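Local coordinates for delta (Bacillus subtilis, PDB 3ZH9), which probably acts as the wrench of the clamp loader, opening the dimeric beta sliding clamp so that it can be loaded onto primed DNA, at residues 263-268 and 287-292; 267-272 and 276-281; 305-310 and 334-339. All coordinates share one frame; numbering follows the deposited sequence.

All three contacts lie in the helical C-terminal part of delta. Contacts 1 and 2 both start from helix 248-269: contact 1 uses its side facing helix 286-296, contact 2 its C-terminal end facing helix 275-282. Their centres are about 7 Å apart and they merge, V289 CG1 of contact 1 packing 3.8 Å from I278 CG2 of contact 2. Contact 3 lies further out, its centre about 19 Å from that of contact 1, yet it is joined to it where L263 CD2 meets I308 CD1 at 3.7 Å. Contacts 2 and 3 do not touch; their nearest atoms are about 7 Å apart. A sulfate ion, probably from the crystallisation liquor, sits beside R288 in contact 1.

Contact 1 of 3, residues 263-268 and 287-292; sequences LQTKYF and FRVKLA. With SO4 (sulfate ion), chain E.
T265 of helix 248-269 packs against A292 and, more loosely, V289 of helix 286-296, and the small side chains let the backbones come close: the CA atoms of T265 and A292 are 6.5 Å apart. The two branches of the threonine divide the work. OG1 faces the methyl of A292, 3.8 Å from its CB, while CG2, anti to the backbone N, leans on the backbone of the other helix at V289 O, 4.1 Å away. Threonine suits this buried place because its hydroxyl is satisfied within its own helix by a hydrogen bond to L261 O. Such close helix packing belongs to the all-helical C-terminal domain, which in clamp loaders generally forms the collar that joins the subunits. K266 NZ is hydrogen-bonded to the carbonyl O atoms of A296, the last residue of helix 286-296, and of F299 just beyond it.

The opposite character appears at R288, partly exposed, which does not touch T265. There a sulfate rests against the chain, O4 lying 3.4 Å from R288 CB, and NH1 gives O2 a weak, bent hydrogen bond of 3.2 Å (134° at the hydrogen), with O2 at the guanidinium edge. The backbone N of H285 also binds the ion. With an alanine in place of R288, the sulfate is likely to lose its guanidinium partner, and Q258 the weak hydrogen bond from NH2.

Contact 2 of 3, residues 267-272 and 276-281; sequences YFAEQG and KQIASN
F268 and A269 stand at the C-terminal end of helix 248-269, which a Schellman motif closes, and from there they pack on I278 and N281 of helix 275-282. In the motif Y273 N turns back to F268 O, and G272 N bonds to A269 O at 2.9 Å. G272 has a phi of 87°, where a beta carbon would run into the carbonyl O of Q271, so glycine fits the turn.

The apolar part lies at the base of the phenylalanine. Its CB meets I278 CG1 at 3.7 Å, and I278 CD1 reaches past it to the backbone, 3.7 Å from A269 N. The isoleucine can do this because CG1 lies anti to its own carbonyl carbon (chi1 -65°) and the chain then extends to CD1. The small A269 leaves room for that methyl. Further out, the F268 ring meets the amide of N281: OD1 is 3.7 Å from CZ, the two planes are 52° apart, and the side chains cross at about a right angle. One face of the ring is covered from its own helix by the Y267 edge, with CD2 3.8 Å above the plane and over the centre.

Within helix 275-282, Q277 O accepts from both N281 N and S280 OG, which arrive on the same face of its plane. Because no hydrogen bond crosses between the segments, the contact between them probably rests mainly on apolar fit, and N281 OD1 probably adds only a weak contact at the exposed margin.

Contact 3 of 3, residues 305-310 and 334-339; sequences RLIIEQ and LQLLKR
I307 of helix 301-319 and L336 of helix 325-338 meet branch to branch, a helix-to-helix packing contact in the all-helical C-terminal domain. L336 offers one methyl, CD2, which lies 3.8 Å from I307 CG1 and 4.0 Å from I307 CD1, so a single leucine branch rests alongside the outer half of the isoleucine. The two side chains cross obliquely. With their CA atoms 8.4 Å apart, neither backbone touches the other, and the gap is spanned by branched aliphatic groups, for which isoleucine and leucine are well suited.

Torsions bring them together. I307 holds CG1 anti to its carbonyl carbon (chi1 -74°), sending the longer arm across toward the leucine while CG2 lies anti to the backbone N, away from the leucine contact. L336 has the same kind of first torsion, and CD1 lies roughly anti to CA, leaving CD2 as the branch that touches. At the margin Q310 adds its amide oxygen, OE1 lying 4.2 Å from the same CD2. This is a loose contact without a hydrogen bond, and a long polar residue is reasonable there because the site is only partly buried.

Residues of the next shell surround both partners. F332, one turn before L336, touches I307 and Q310, and F259 of helix 248-269 packs on I307 from another helix. I226 of helix 215-227 touches L336 and also L337. Order falls off toward the end of the modelled chain: the side chains of K338 and R339 are modelled no further than CB and are poorly ordered, although R339 N still bonds to Q335 O at 2.9 Å.

Contact 1 of 3, residues 263-268 and 287-292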
loop_
_atom_site.group_PDB
_atom_site.type_symbol
_atom_site.label_atom_id
_atom_site.label_comp_id
_atom_site.label_asym_id
_atom_site.label_seq_id
_atom_site.Cartn_x
_atom_site.Cartn_y
_atom_site.Cartn_z
ATOM N N LEU A 263 1.422 -20.587 4.266
ATOM C CA LEU A 263 0.986 -21.386 5.420
ATOM C C LEU A 263 -0.093 -20.650 6.235
ATOM O O LEU A 263 -1.125 -21.221 6.557
ATOM C CB LEU A 263 2.185 -21.734 6.314
ATOM C CG LEU A 263 1.820 -22.608 7.527
ATOM C CD1 LEU A 263 1.643 -24.064 7.090
ATOM C CD2 LEU A 263 2.851 -22.494 8.587
ATOM N N GLN A 264 0.143 -19.378 6.560
ATOM C CA GLN A 264 -0.852 -18.581 7.297
ATOM C C GLN A 264 -2.197 -18.474 6.558
ATOM O O GLN A 264 -3.273 -18.661 7.132
ATOM C CB GLN A 264 -0.316 -17.175 7.527
ATOM C CG GLN A 264 0.774 -17.083 8.586
ATOM C CD GLN A 264 1.459 -15.738 8.546
ATOM O OE1 GLN A 264 1.782 -15.228 7.474
ATOM N NE2 GLN A 264 1.680 -15.154 9.708
ATOM N N THR A 265 -2.116 -18.130 5.283
ATOM C CA THR A 265 -3.298 -18.000 4.457
ATOM C C THR A 265 -4.069 -19.333 4.382
ATOM O O THR A 265 -5.296 -19.363 4.532
ATOM C CB THR A 265 -2.900 -17.498 3.057
ATOM O OG1 THR A 265 -2.353 -16.175 3.175
ATOM C CG2 THR A 265 -4.105 -17.431 2.178
ATOM N N LYS A 266 -3.350 -20.433 4.168
ATOM C CA LYS A 266 -3.984 -21.755 4.096
ATOM C C LYS A 266 -4.702 -22.077 5.407
ATOM O O LYS A 266 -5.818 -22.577 5.409
ATOM C CB LYS A 266 -2.944 -22.840 3.778
ATOM C CG LYS A 266 -3.528 -24.221 3.508
ATOM C CD LYS A 266 -2.411 -25.259 3.353
ATOM C CE LYS A 266 -2.940 -26.608 2.869
ATOM N NZ LYS A 266 -3.489 -26.573 1.482
ATOM N N TYR A 267 -4.047 -21.773 6.522
ATOM C CA TYR A 267 -4.600 -22.004 7.851
ATOM C C TYR A 267 -5.928 -21.261 8.077
ATOM O O TYR A 267 -6.901 -21.830 8.584
ATOM C CB TYR A 267 -3.577 -21.576 8.908
ATOM C CG TYR A 267 -4.106 -21.680 10.325
ATOM C CD1 TYR A 267 -4.145 -22.908 10.992
ATOM C CD2 TYR A 267 -4.570 -20.551 10.992
ATOM C CE1 TYR A 267 -4.640 -23.001 12.293
ATOM C CE2 TYR A 267 -5.064 -20.632 12.284
ATOM C CZ TYR A 267 -5.087 -21.852 12.934
ATOM O OH TYR A 267 -5.583 -21.902 14.216
ATOM N N PHE A 268 -5.972 -19.988 7.704
ATOM C CA PHE A 268 -7.198 -19.218 7.887
ATOM C C PHE A 268 -8.239 -19.511 6.806
ATOM O O PHE A 268 -9.427 -19.521 7.095
ATOM C CB PHE A 268 -6.902 -17.730 7.955
ATOM C CG PHE A 268 -6.181 -17.318 9.205
ATOM C CD1 PHE A 268 -6.794 -17.433 10.445
ATOM C CD2 PHE A 268 -4.893 -16.824 9.141
ATOM C CE1 PHE A 268 -6.136 -17.045 11.608
ATOM C CE2 PHE A 268 -4.220 -16.432 10.309
ATOM C CZ PHE A 268 -4.843 -16.548 11.540
ATOM N N PHE A 287 -4.388 -8.071 -2.356
ATOM C CA PHE A 287 -3.885 -8.493 -3.663
ATOM C C PHE A 287 -2.894 -9.642 -3.502
ATOM O O PHE A 287 -2.944 -10.646 -4.234
ATOM C CB PHE A 287 -3.206 -7.318 -4.378
ATOM C CG PHE A 287 -2.729 -7.650 -5.762
ATOM C CD1 PHE A 287 -1.582 -8.394 -5.955
ATOM C CD2 PHE A 287 -3.430 -7.202 -6.878
ATOM C CE1 PHE A 287 -1.142 -8.703 -7.233
ATOM C CE2 PHE A 287 -2.997 -7.502 -8.149
ATOM C CZ PHE A 287 -1.851 -8.255 -8.330
ATOM N N ARG A 288 -1.985 -9.480 -2.543
ATOM C CA ARG A 288 -0.955 -10.479 -2.278
ATOM C C ARG A 288 -1.528 -11.689 -1.493
ATOM O O ARG A 288 -1.086 -12.840 -1.663
ATOM C CB ARG A 288 0.236 -9.821 -1.558
ATOM C CG ARG A 288 1.369 -10.775 -1.228
ATOM C CD ARG A 288 2.753 -10.115 -1.245
ATOM N NE ARG A 288 3.783 -11.098 -0.913
ATOM C CZ ARG A 288 4.400 -11.169 0.262
ATOM N NH1 ARG A 288 4.109 -10.286 1.216
ATOM N NH2 ARG A 288 5.315 -12.120 0.482
ATOM N N VAL A 289 -2.533 -11.437 -0.660
ATOM C CA VAL A 289 -3.194 -12.534 0.043
ATOM C C VAL A 289 -3.918 -13.456 -0.957
ATOM O O VAL A 289 -3.866 -14.681 -0.837
ATOM C CB VAL A 289 -4.176 -12.029 1.108
ATOM C CG1 VAL A 289 -5.081 -13.158 1.586
ATOM C CG2 VAL A 289 -3.416 -11.374 2.279
ATOM N N LYS A 290 -4.571 -12.865 -1.953
ATOM C CA LYS A 290 -5.251 -13.653 -2.984
ATOM C C LYS A 290 -4.297 -14.625 -3.678
ATOM O O LYS A 290 -4.628 -15.800 -3.877
ATOM C CB LYS A 290 -5.937 -12.749 -4.013
ATOM C CG LYS A 290 -6.746 -13.513 -5.040
ATOM C CD LYS A 290 -7.662 -14.520 -4.352
ATOM C CE LYS A 290 -8.187 -15.559 -5.333
ATOM N N LEU A 291 -3.109 -14.140 -4.031
ATOM C CA LEU A 291 -2.131 -14.983 -4.702
ATOM C C LEU A 291 -1.635 -16.098 -3.774
ATOM O O LEU A 291 -1.434 -17.226 -4.212
ATOM C CB LEU A 291 -0.943 -14.162 -5.229
ATOM C CG LEU A 291 -1.193 -12.990 -6.195
ATOM C CD1 LEU A 291 0.145 -12.338 -6.560
ATOM C CD2 LEU A 291 -1.948 -13.419 -7.448
ATOM N N ALA A 292 -1.429 -15.775 -2.499
ATOM C CA ALA A 292 -0.973 -16.774 -1.540
ATOM C C ALA A 292 -2.065 -17.814 -1.349
ATOM O O ALA A 292 -1.765 -18.974 -1.165
ATOM C CB ALA A 292 -0.591 -16.127 -0.178
HETATM S S SO4 E . 2.067 -6.451 1.330
HETATM O O1 SO4 E . 1.486 -6.391 2.667
HETATM O O2 SO4 E . 3.353 -7.145 1.387
HETATM O O3 SO4 E . 2.263 -5.095 0.826
HETATM O O4 SO4 E . 1.160 -7.167 0.437
#

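Contact 2 of 3, residues 267-272 and 276-281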
loop_
_atom_site.group_PDB
_atom_site.type_symbol
_atom_site.label_atom_id
_atom_site.label_comp_id
_atom_site.label_asym_id
_atom_site.label_seq_id
_atom_site.Cartn_x
_atom_site.Cartn_y
_atom_site.Cartn_z
ATOM N N TYR A 267 -4.047 -21.773 6.522
ATOM C CA TYR A 267 -4.600 -22.004 7.851
ATOM C C TYR A 267 -5.928 -21.261 8.077
ATOM O O TYR A 267 -6.901 -21.830 8.584
ATOM C CB TYR A 267 -3.577 -21.576 8.908
ATOM C CG TYR A 267 -4.106 -21.680 10.325
ATOM C CD1 TYR A 267 -4.145 -22.908 10.992
ATOM C CD2 TYR A 267 -4.570 -20.551 10.992
ATOM C CE1 TYR A 267 -4.640 -23.001 12.293
ATOM C CE2 TYR A 267 -5.064 -20.632 12.284
ATOM C CZ TYR A 267 -5.087 -21.852 12.934
ATOM O OH TYR A 267 -5.583 -21.902 14.216
ATOM N N PHE A 268 -5.972 -19.988 7.704
ATOM C CA PHE A 268 -7.198 -19.218 7.887
ATOM C C PHE A 268 -8.239 -19.511 6.806
ATOM O O PHE A 268 -9.427 -19.521 7.095
ATOM C CB PHE A 268 -6.902 -17.730 7.955
ATOM C CG PHE A 268 -6.181 -17.318 9.205
ATOM C CD1 PHE A 268 -6.794 -17.433 10.445
ATOM C CD2 PHE A 268 -4.893 -16.824 9.141
ATOM C CE1 PHE A 268 -6.136 -17.045 11.608
ATOM C CE2 PHE A 268 -4.220 -16.432 10.309
ATOM C CZ PHE A 268 -4.843 -16.548 11.540
ATOM N N ALA A 269 -7.800 -19.751 5.571
ATOM C CA ALA A 269 -8.732 -20.132 4.501
ATOM C C ALA A 269 -9.501 -21.413 4.842
ATOM O O ALA A 269 -10.694 -21.528 4.544
ATOM C CB ALA A 269 -8.007 -20.292 3.168
ATOM N N GLU A 270 -8.828 -22.370 5.476
ATOM C CA GLU A 270 -9.460 -23.654 5.750
ATOM C C GLU A 270 -10.490 -23.586 6.873
ATOM O O GLU A 270 -11.208 -24.553 7.124
ATOM C CB GLU A 270 -8.420 -24.749 5.987
ATOM C CG GLU A 270 -7.658 -25.087 4.704
ATOM C CD GLU A 270 -6.926 -26.420 4.756
ATOM O OE1 GLU A 270 -6.779 -26.988 5.861
ATOM O OE2 GLU A 270 -6.496 -26.898 3.682
ATOM N N GLN A 271 -10.565 -22.433 7.529
ATOM C CA GLN A 271 -11.620 -22.159 8.497
ATOM C C GLN A 271 -12.687 -21.247 7.898
ATOM O O GLN A 271 -13.503 -20.676 8.618
ATOM C CB GLN A 271 -11.037 -21.508 9.737
ATOM C CG GLN A 271 -9.655 -21.975 10.026
ATOM C CD GLN A 271 -9.213 -21.613 11.412
ATOM O OE1 GLN A 271 -9.153 -22.470 12.293
ATOM N NE2 GLN A 271 -8.893 -20.341 11.622
ATOM N N GLY A 272 -12.662 -21.098 6.579
ATOM C CA GLY A 272 -13.678 -20.332 5.881
ATOM C C GLY A 272 -13.438 -18.835 5.750
ATOM O O GLY A 272 -14.191 -18.155 5.053
ATOM N N LYS A 276 -10.491 -11.104 2.345
ATOM C CA LYS A 276 -10.716 -9.851 3.069
ATOM C C LYS A 276 -10.237 -9.867 4.532
ATOM O O LYS A 276 -9.431 -9.016 4.952
ATOM C CB LYS A 276 -12.207 -9.481 3.000
ATOM C CG LYS A 276 -13.165 -10.686 3.113
ATOM C CD LYS A 276 -13.259 -11.475 1.806
ATOM C CE LYS A 276 -14.205 -12.661 1.924
ATOM N NZ LYS A 276 -14.210 -13.448 0.649
ATOM N N GLN A 277 -10.741 -10.834 5.296
ATOM C CA GLN A 277 -10.429 -10.945 6.713
ATOM C C GLN A 277 -8.985 -11.395 6.952
ATOM O O GLN A 277 -8.364 -11.036 7.956
ATOM C CB GLN A 277 -11.407 -11.919 7.362
ATOM C CG GLN A 277 -12.755 -11.948 6.648
ATOM C CD GLN A 277 -13.755 -12.858 7.324
ATOM O OE1 GLN A 277 -13.903 -12.839 8.548
ATOM N NE2 GLN A 277 -14.453 -13.663 6.528
ATOM N N ILE A 278 -8.452 -12.178 6.022
ATOM C CA ILE A 278 -7.099 -12.690 6.165
ATOM C C ILE A 278 -6.111 -11.543 5.993
ATOM O O ILE A 278 -5.155 -11.411 6.766
ATOM C CB ILE A 278 -6.816 -13.859 5.182
ATOM C CG1 ILE A 278 -7.706 -15.059 5.529
ATOM C CG2 ILE A 278 -5.334 -14.271 5.238
ATOM C CD1 ILE A 278 -7.698 -16.200 4.482
ATOM N N ALA A 279 -6.350 -10.701 4.992
ATOM C CA ALA A 279 -5.471 -9.565 4.756
ATOM C C ALA A 279 -5.416 -8.685 6.002
ATOM O O ALA A 279 -4.342 -8.247 6.420
ATOM C CB ALA A 279 -5.933 -8.750 3.545
ATOM N N SER A 280 -6.567 -8.421 6.603
ATOM C CA SER A 280 -6.568 -7.511 7.747
ATOM C C SER A 280 -5.992 -8.185 8.992
ATOM O O SER A 280 -5.339 -7.532 9.800
ATOM C CB SER A 280 -7.951 -6.887 8.004
ATOM O OG SER A 280 -8.943 -7.872 8.207
ATOM N N ASN A 281 -6.213 -9.491 9.133
ATOM C CA ASN A 281 -5.588 -10.249 10.216
ATOM C C ASN A 281 -4.064 -10.281 10.068
ATOM O O ASN A 281 -3.332 -10.093 11.040
ATOM C CB ASN A 281 -6.161 -11.667 10.291
ATOM C CG ASN A 281 -5.565 -12.483 11.433
ATOM O OD1 ASN A 281 -4.407 -12.898 11.378
ATOM N ND2 ASN A 281 -6.365 -12.731 12.468
#

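Contact 3 of 3, residues 305-310 and 334-339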
loop_
_atom_site.group_PDB
_atom_site.type_symbol
_atom_site.label_atom_id
_atom_site.label_comp_id
_atom_site.label_asym_id
_atom_site.label_seq_id
_atom_site.Cartn_x
_atom_site.Cartn_y
_atom_site.Cartn_z
ATOM N N ARG A 305 5.186 -26.852 6.289
ATOM C CA ARG A 305 5.949 -26.896 7.524
ATOM C C ARG A 305 7.381 -27.372 7.299
ATOM O O ARG A 305 8.303 -26.829 7.879
ATOM C CB ARG A 305 5.263 -27.801 8.554
ATOM C CG ARG A 305 4.005 -27.201 9.138
ATOM C CD ARG A 305 3.196 -28.272 9.865
ATOM N NE ARG A 305 2.018 -27.728 10.550
ATOM C CZ ARG A 305 1.057 -28.483 11.077
ATOM N NH1 ARG A 305 1.122 -29.806 10.965
ATOM N NH2 ARG A 305 0.026 -27.927 11.697
ATOM N N LEU A 306 7.556 -28.401 6.475
ATOM C CA LEU A 306 8.883 -28.899 6.114
ATOM C C LEU A 306 9.668 -27.833 5.363
ATOM O O LEU A 306 10.830 -27.565 5.676
ATOM C CB LEU A 306 8.758 -30.139 5.220
ATOM C CG LEU A 306 8.015 -31.302 5.886
ATOM C CD1 LEU A 306 7.734 -32.447 4.909
ATOM C CD2 LEU A 306 8.784 -31.808 7.115
ATOM N N ILE A 307 9.020 -27.216 4.377
ATOM C CA ILE A 307 9.693 -26.227 3.547
ATOM C C ILE A 307 10.157 -25.069 4.423
ATOM O O ILE A 307 11.295 -24.623 4.338
ATOM C CB ILE A 307 8.794 -25.742 2.386
ATOM C CG1 ILE A 307 8.697 -26.847 1.319
ATOM C CG2 ILE A 307 9.359 -24.456 1.763
ATOM C CD1 ILE A 307 7.532 -26.669 0.317
ATOM N N ILE A 308 9.272 -24.614 5.294
ATOM C CA ILE A 308 9.592 -23.529 6.190
ATOM C C ILE A 308 10.809 -23.860 7.081
ATOM O O ILE A 308 11.720 -23.051 7.194
ATOM C CB ILE A 308 8.351 -23.113 7.030
ATOM C CG1 ILE A 308 7.379 -22.333 6.143
ATOM C CG2 ILE A 308 8.766 -22.284 8.249
ATOM C CD1 ILE A 308 5.962 -22.309 6.653
ATOM N N GLU A 309 10.826 -25.043 7.692
ATOM C CA GLU A 309 11.948 -25.425 8.538
ATOM C C GLU A 309 13.246 -25.565 7.722
ATOM O O GLU A 309 14.296 -25.110 8.149
ATOM C CB GLU A 309 11.635 -26.704 9.331
ATOM C CG GLU A 309 12.825 -27.263 10.136
ATOM C CD GLU A 309 13.354 -26.300 11.196
ATOM O OE1 GLU A 309 12.708 -25.265 11.451
ATOM O OE2 GLU A 309 14.419 -26.584 11.785
ATOM N N GLN A 310 13.166 -26.179 6.544
ATOM C CA GLN A 310 14.312 -26.219 5.640
ATOM C C GLN A 310 14.880 -24.821 5.410
ATOM O O GLN A 310 16.100 -24.626 5.393
ATOM C CB GLN A 310 13.920 -26.831 4.290
ATOM C CG GLN A 310 13.731 -28.334 4.319
ATOM C CD GLN A 310 13.186 -28.876 3.002
ATOM O OE1 GLN A 310 12.715 -28.122 2.160
ATOM N NE2 GLN A 310 13.252 -30.189 2.827
ATOM N N LEU A 334 16.364 -27.846 -5.836
ATOM C CA LEU A 334 16.369 -29.174 -6.445
ATOM C C LEU A 334 15.532 -30.169 -5.629
ATOM O O LEU A 334 14.699 -30.881 -6.185
ATOM C CB LEU A 334 17.802 -29.686 -6.658
ATOM C CG LEU A 334 18.593 -28.930 -7.733
ATOM C CD1 LEU A 334 20.006 -29.473 -7.866
ATOM C CD2 LEU A 334 17.870 -28.959 -9.082
ATOM N N GLN A 335 15.744 -30.212 -4.317
ATOM C CA GLN A 335 14.867 -30.993 -3.442
ATOM C C GLN A 335 13.390 -30.716 -3.763
ATOM O O GLN A 335 12.623 -31.644 -4.012
ATOM C CB GLN A 335 15.155 -30.697 -1.968
ATOM N N LEU A 336 13.000 -29.443 -3.780
ATOM C CA LEU A 336 11.615 -29.064 -4.077
ATOM C C LEU A 336 11.122 -29.602 -5.413
ATOM O O LEU A 336 9.935 -29.894 -5.573
ATOM C CB LEU A 336 11.439 -27.542 -4.081
ATOM C CG LEU A 336 11.536 -26.780 -2.764
ATOM C CD1 LEU A 336 10.856 -25.420 -2.899
ATOM C CD2 LEU A 336 10.905 -27.585 -1.647
ATOM N N LEU A 337 12.026 -29.706 -6.381
ATOM C CA LEU A 337 11.649 -30.103 -7.735
ATOM C C LEU A 337 11.450 -31.614 -7.884
ATOM O O LEU A 337 10.600 -32.061 -8.661
ATOM C CB LEU A 337 12.675 -29.592 -8.741
ATOM C CG LEU A 337 12.616 -28.093 -9.014
ATOM C CD1 LEU A 337 14.004 -27.574 -9.384
ATOM C CD2 LEU A 337 11.583 -27.779 -10.111
ATOM N N LYS A 338 12.241 -32.392 -7.149
ATOM C CA LYS A 338 12.063 -33.839 -7.099
ATOM C C LYS A 338 10.831 -34.154 -6.258
ATOM O O LYS A 338 9.968 -34.931 -6.667
ATOM C CB LYS A 338 13.296 -34.515 -6.497
ATOM N N ARG A 339 10.756 -33.526 -5.088
ATOM C CA ARG A 339 9.654 -33.725 -4.149
ATOM C C ARG A 339 8.362 -33.039 -4.607
ATOM O O ARG A 339 7.989 -33.098 -5.782
ATOM C CB ARG A 339 10.053 -33.218 -2.760
#